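Local coordinates for aminopeptidase N family protein (PDB 4FGM) that probably acts as a zinc-dependent aminopeptidase of the M61 family, removing residues from the N-terminus of peptides, at residues H14-T25 against H79-W90. Residues are numbered along the deposited sequence; the frame is centred on the assembly and turned at random.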
loop_
_atom_site.group_PDB
_atom_site.type_symbol
_atom_site.label_atom_id
_atom_site.label_comp_id
_atom_site.label_asym_id
_atom_site.label_seq_id
_atom_site.Cartn_x
_atom_site.Cartn_y
_atom_site.Cartn_z
ATOM N N HIS A 14 -3.996 7.018 -25.632
ATOM C CA HIS A 14 -3.557 6.222 -24.485
ATOM C C HIS A 14 -3.288 4.773 -24.910
ATOM O O HIS A 14 -3.744 3.829 -24.270
ATOM C CB HIS A 14 -4.628 6.237 -23.386
ATOM C CG HIS A 14 -5.292 7.568 -23.211
ATOM N ND1 HIS A 14 -4.586 8.731 -22.996
ATOM C CD2 HIS A 14 -6.598 7.921 -23.257
ATOM C CE1 HIS A 14 -5.429 9.747 -22.920
ATOM N NE2 HIS A 14 -6.653 9.283 -23.076
ATOM N N LEU A 15 -2.535 4.601 -25.987
ATOM C CA LEU A 15 -2.244 3.270 -26.487
ATOM C C LEU A 15 -0.769 2.973 -26.672
ATOM O O LEU A 15 -0.034 3.760 -27.265
ATOM C CB LEU A 15 -2.957 3.056 -27.825
ATOM C CG LEU A 15 -4.491 3.026 -27.823
ATOM C CD1 LEU A 15 -5.010 3.236 -29.234
ATOM C CD2 LEU A 15 -4.970 1.699 -27.258
ATOM N N PHE A 16 -0.334 1.832 -26.152
ATOM C CA PHE A 16 1.043 1.403 -26.325
ATOM C C PHE A 16 0.979 0.343 -27.427
ATOM O O PHE A 16 0.001 -0.406 -27.504
ATOM C CB PHE A 16 1.591 0.712 -25.070
ATOM C CG PHE A 16 1.951 1.633 -23.938
ATOM C CD1 PHE A 16 1.030 1.926 -22.936
ATOM C CD2 PHE A 16 3.242 2.149 -23.832
ATOM C CE1 PHE A 16 1.397 2.714 -21.825
ATOM C CE2 PHE A 16 3.618 2.931 -22.739
ATOM C CZ PHE A 16 2.686 3.215 -21.729
ATOM N N ASN A 17 1.986 0.291 -28.294
ATOM C CA ASN A 17 2.031 -0.759 -29.308
ATOM C C ASN A 17 2.984 -1.762 -28.700
ATOM O O ASN A 17 4.019 -1.381 -28.152
ATOM C CB ASN A 17 2.621 -0.277 -30.634
ATOM C CG ASN A 17 1.559 0.151 -31.622
ATOM O OD1 ASN A 17 0.359 0.125 -31.321
ATOM N ND2 ASN A 17 1.994 0.549 -32.814
ATOM N N VAL A 18 2.637 -3.038 -28.779
ATOM C CA VAL A 18 3.496 -4.069 -28.220
ATOM C C VAL A 18 3.717 -5.208 -29.206
ATOM O O VAL A 18 2.783 -5.658 -29.882
ATOM C CB VAL A 18 2.904 -4.655 -26.916
ATOM C CG1 VAL A 18 3.869 -5.660 -26.319
ATOM C CG2 VAL A 18 2.624 -3.538 -25.918
ATOM N N SER A 19 4.968 -5.647 -29.288
ATOM C CA SER A 19 5.362 -6.752 -30.147
ATOM C C SER A 19 6.083 -7.764 -29.284
ATOM O O SER A 19 6.831 -7.417 -28.363
ATOM C CB SER A 19 6.296 -6.291 -31.270
ATOM O OG SER A 19 5.570 -5.679 -32.319
ATOM N N LEU A 20 5.854 -9.024 -29.598
ATOM C CA LEU A 20 6.444 -10.120 -28.864
ATOM C C LEU A 20 7.018 -11.079 -29.901
ATOM O O LEU A 20 6.305 -11.520 -30.807
ATOM C CB LEU A 20 5.345 -10.787 -28.033
ATOM C CG LEU A 20 5.588 -12.153 -27.421
ATOM C CD1 LEU A 20 6.696 -12.079 -26.406
ATOM C CD2 LEU A 20 4.310 -12.622 -26.775
ATOM N N THR A 21 8.304 -11.383 -29.784
ATOM C CA THR A 21 8.935 -12.282 -30.735
ATOM C C THR A 21 9.432 -13.579 -30.100
ATOM O O THR A 21 10.336 -13.584 -29.259
ATOM C CB THR A 21 10.090 -11.570 -31.452
ATOM O OG1 THR A 21 9.600 -10.347 -32.015
ATOM C CG2 THR A 21 10.645 -12.441 -32.575
ATOM N N ILE A 22 8.824 -14.682 -30.518
ATOM C CA ILE A 22 9.177 -15.994 -30.003
ATOM C C ILE A 22 9.974 -16.737 -31.061
ATOM O O ILE A 22 9.434 -17.075 -32.117
ATOM C CB ILE A 22 7.913 -16.798 -29.661
ATOM C CG1 ILE A 22 6.974 -15.938 -28.808
ATOM C CG2 ILE A 22 8.297 -18.066 -28.921
ATOM C CD1 ILE A 22 5.533 -16.395 -28.828
ATOM N N GLU A 23 11.253 -16.977 -30.775
ATOM C CA GLU A 23 12.160 -17.662 -31.700
ATOM C C GLU A 23 11.630 -19.038 -32.082
ATOM O O GLU A 23 11.629 -19.411 -33.256
ATOM C CB GLU A 23 13.550 -17.794 -31.062
ATOM C CG GLU A 23 14.611 -18.484 -31.921
ATOM C CD GLU A 23 14.967 -17.700 -33.174
ATOM O OE1 GLU A 23 14.594 -16.508 -33.260
ATOM O OE2 GLU A 23 15.633 -18.273 -34.068
ATOM N N GLN A 24 11.180 -19.786 -31.080
ATOM C CA GLN A 24 10.627 -21.112 -31.306
ATOM C C GLN A 24 9.388 -21.353 -30.446
ATOM O O GLN A 24 9.460 -21.357 -29.213
ATOM C CB GLN A 24 11.668 -22.189 -31.005
ATOM C CG GLN A 24 11.196 -23.584 -31.362
ATOM C CD GLN A 24 12.299 -24.611 -31.286
ATOM O OE1 GLN A 24 12.740 -24.990 -30.200
ATOM N NE2 GLN A 24 12.763 -25.063 -32.446
ATOM N N THR A 25 8.254 -21.554 -31.108
ATOM C CA THR A 25 7.001 -21.805 -30.417
ATOM C C THR A 25 6.784 -23.311 -30.343
ATOM O O THR A 25 7.385 -24.059 -31.112
ATOM C CB THR A 25 5.821 -21.168 -31.173
ATOM O OG1 THR A 25 5.721 -21.742 -32.481
ATOM C CG2 THR A 25 6.030 -19.668 -31.310
ATOM N N HIS A 79 8.696 -21.637 -38.010
ATOM C CA HIS A 79 9.518 -20.439 -37.898
ATOM C C HIS A 79 9.206 -19.578 -36.682
ATOM O O HIS A 79 8.191 -19.774 -36.000
ATOM C CB HIS A 79 9.340 -19.571 -39.141
ATOM C CG HIS A 79 9.469 -20.322 -40.427
ATOM N ND1 HIS A 79 8.383 -20.647 -41.207
ATOM C CD2 HIS A 79 10.558 -20.813 -41.064
ATOM C CE1 HIS A 79 8.796 -21.309 -42.276
ATOM N NE2 HIS A 79 10.109 -21.422 -42.212
ATOM N N PRO A 80 10.088 -18.608 -36.395
ATOM C CA PRO A 80 9.896 -17.701 -35.261
ATOM C C PRO A 80 8.551 -17.002 -35.472
ATOM O O PRO A 80 8.131 -16.795 -36.612
ATOM C CB PRO A 80 11.065 -16.726 -35.401
ATOM C CG PRO A 80 12.136 -17.559 -36.022
ATOM C CD PRO A 80 11.382 -18.357 -37.060
ATOM N N VAL A 81 7.872 -16.648 -34.389
ATOM C CA VAL A 81 6.588 -15.968 -34.506
ATOM C C VAL A 81 6.623 -14.620 -33.796
ATOM O O VAL A 81 7.254 -14.465 -32.741
ATOM C CB VAL A 81 5.439 -16.825 -33.914
ATOM C CG1 VAL A 81 4.144 -16.024 -33.894
ATOM C CG2 VAL A 81 5.246 -18.090 -34.745
ATOM N N THR A 82 5.956 -13.644 -34.399
ATOM C CA THR A 82 5.868 -12.301 -33.848
ATOM C C THR A 82 4.394 -11.996 -33.590
ATOM O O THR A 82 3.559 -12.116 -34.482
ATOM C CB THR A 82 6.443 -11.248 -34.825
ATOM O OG1 THR A 82 7.812 -11.557 -35.105
ATOM C CG2 THR A 82 6.375 -9.852 -34.210
ATOM N N VAL A 83 4.081 -11.619 -32.356
ATOM C CA VAL A 83 2.712 -11.301 -31.968
ATOM C C VAL A 83 2.615 -9.795 -31.764
ATOM O O VAL A 83 3.436 -9.210 -31.067
ATOM C CB VAL A 83 2.341 -12.033 -30.660
ATOM C CG1 VAL A 83 0.874 -11.808 -30.319
ATOM C CG2 VAL A 83 2.646 -13.520 -30.805
ATOM N N HIS A 84 1.621 -9.172 -32.385
ATOM C CA HIS A 84 1.434 -7.728 -32.277
ATOM C C HIS A 84 0.109 -7.396 -31.603
ATOM O O HIS A 84 -0.900 -8.048 -31.852
ATOM C CB HIS A 84 1.403 -7.078 -33.663
ATOM C CG HIS A 84 2.621 -7.326 -34.494
ATOM N ND1 HIS A 84 3.784 -6.597 -34.355
ATOM C CD2 HIS A 84 2.841 -8.191 -35.513
ATOM C CE1 HIS A 84 4.664 -6.999 -35.254
ATOM N NE2 HIS A 84 4.116 -7.966 -35.970
ATOM N N TYR A 85 0.115 -6.378 -30.751
ATOM C CA TYR A 85 -1.111 -5.913 -30.110
ATOM C C TYR A 85 -0.904 -4.534 -29.519
ATOM O O TYR A 85 0.227 -4.052 -29.412
ATOM C CB TYR A 85 -1.616 -6.880 -29.019
ATOM C CG TYR A 85 -0.619 -7.244 -27.945
ATOM C CD1 TYR A 85 0.249 -8.323 -28.111
ATOM C CD2 TYR A 85 -0.542 -6.515 -26.754
ATOM C CE1 TYR A 85 1.169 -8.673 -27.119
ATOM C CE2 TYR A 85 0.383 -6.855 -25.749
ATOM C CZ TYR A 85 1.231 -7.935 -25.945
ATOM O OH TYR A 85 2.154 -8.286 -24.985
ATOM N N GLN A 86 -2.012 -3.888 -29.174
ATOM C CA GLN A 86 -1.981 -2.571 -28.556
ATOM C C GLN A 86 -2.506 -2.738 -27.141
ATOM O O GLN A 86 -3.215 -3.705 -26.840
ATOM C CB GLN A 86 -2.891 -1.595 -29.291
ATOM C CG GLN A 86 -2.472 -1.282 -30.699
ATOM C CD GLN A 86 -3.187 -0.066 -31.227
ATOM O OE1 GLN A 86 -4.410 -0.038 -31.302
ATOM N NE2 GLN A 86 -2.424 0.957 -31.589
ATOM N N VAL A 87 -2.161 -1.798 -26.275
ATOM C CA VAL A 87 -2.629 -1.850 -24.905
ATOM C C VAL A 87 -3.202 -0.488 -24.511
ATOM O O VAL A 87 -2.543 0.546 -24.693
ATOM C CB VAL A 87 -1.483 -2.227 -23.951
ATOM C CG1 VAL A 87 -1.999 -2.305 -22.529
ATOM C CG2 VAL A 87 -0.885 -3.556 -24.369
ATOM N N TYR A 88 -4.431 -0.495 -23.990
ATOM C CA TYR A 88 -5.094 0.738 -23.559
ATOM C C TYR A 88 -4.623 1.050 -22.144
ATOM O O TYR A 88 -4.835 0.256 -21.234
ATOM C CB TYR A 88 -6.612 0.571 -23.567
ATOM C CG TYR A 88 -7.351 1.829 -23.170
ATOM C CD1 TYR A 88 -7.362 2.949 -24.004
ATOM C CD2 TYR A 88 -8.046 1.900 -21.961
ATOM C CE1 TYR A 88 -8.052 4.107 -23.645
ATOM C CE2 TYR A 88 -8.739 3.053 -21.594
ATOM C CZ TYR A 88 -8.741 4.152 -22.443
ATOM O OH TYR A 88 -9.457 5.276 -22.104
ATOM N N ALA A 89 -3.999 2.207 -21.959
ATOM C CA ALA A 89 -3.466 2.588 -20.659
ATOM C C ALA A 89 -4.030 3.900 -20.128
ATOM O O ALA A 89 -3.448 4.964 -20.343
ATOM C CB ALA A 89 -1.944 2.681 -20.740
ATOM N N TRP A 90 -5.149 3.815 -19.416
ATOM C CA TRP A 90 -5.782 4.996 -18.847
ATOM C C TRP A 90 -6.211 4.778 -17.394
ATOM O O TRP A 90 -7.341 5.087 -17.013
ATOM C CB TRP A 90 -6.994 5.400 -19.688
ATOM C CG TRP A 90 -7.407 6.821 -19.480
ATOM C CD1 TRP A 90 -8.667 7.280 -19.238
ATOM C CD2 TRP A 90 -6.556 7.970 -19.492
ATOM N NE1 TRP A 90 -8.654 8.647 -19.093
ATOM C CE2 TRP A 90 -7.369 9.096 -19.243
ATOM C CE3 TRP A 90 -5.178 8.157 -19.678
ATOM C CZ2 TRP A 90 -6.858 10.391 -19.190
ATOM C CZ3 TRP A 90 -4.670 9.440 -19.625
ATOM C CH2 TRP A 90 -5.510 10.545 -19.377
#
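His14 lays its imidazole flat on the six-membered ring of Trp90, centroids 3.7 Å apart and planes only 13° from parallel, a face-to-face stack. Its ND1, above the rim of the indole, hydrogen-bonds to the carbonyl oxygen of Leu99, which fixes the ring's rotation. A serine in place of His14 would probably leave this face of Trp90 without its stacking partner and the Leu99 carbonyl without its donor. The backbone joins in too, Ala89 N donating almost straight to His14 O (2.8 Å). From here strands 15-22 and 81-88 run antiparallel, paired from Leu15–Tyr88 to Ile22–Val81, within the M61 N-terminal domain; strand 2-10 flanks the first and strand 53-57 the second, so both are interior strands, away from the zinc site. His14 and Leu15 both face Asp10, a G1 beta bulge beside the turn between strands 2-10 and 15-22. On the buried face, Val18 suits its place by being branched: CB sits over the face of the Tyr85 ring in a CH-pi contact (3.9 Å to the centroid), Val18 CG1 reaches Tyr85 CZ at 3.5 Å, and CG2 meets Val87 CG2. Tyr85 folds over Val18 because its CG lies between backbone N and carbonyl carbon (chi1 54°); its buried hydroxyl hydrogen-bonds to Leu111 O and Leu113 N. The other, partly exposed face is mostly polar: the extended Gln86 sends NE2 to Asn17 OD1 (2.9 Å), in the carbonyl plane though the amides are turned 49° apart, and Ser19 OG hydrogen-bonds at the edge of His84 to ND1 (2.9 Å), whose NE2 hydrogen-bonds to Glu56 OE2.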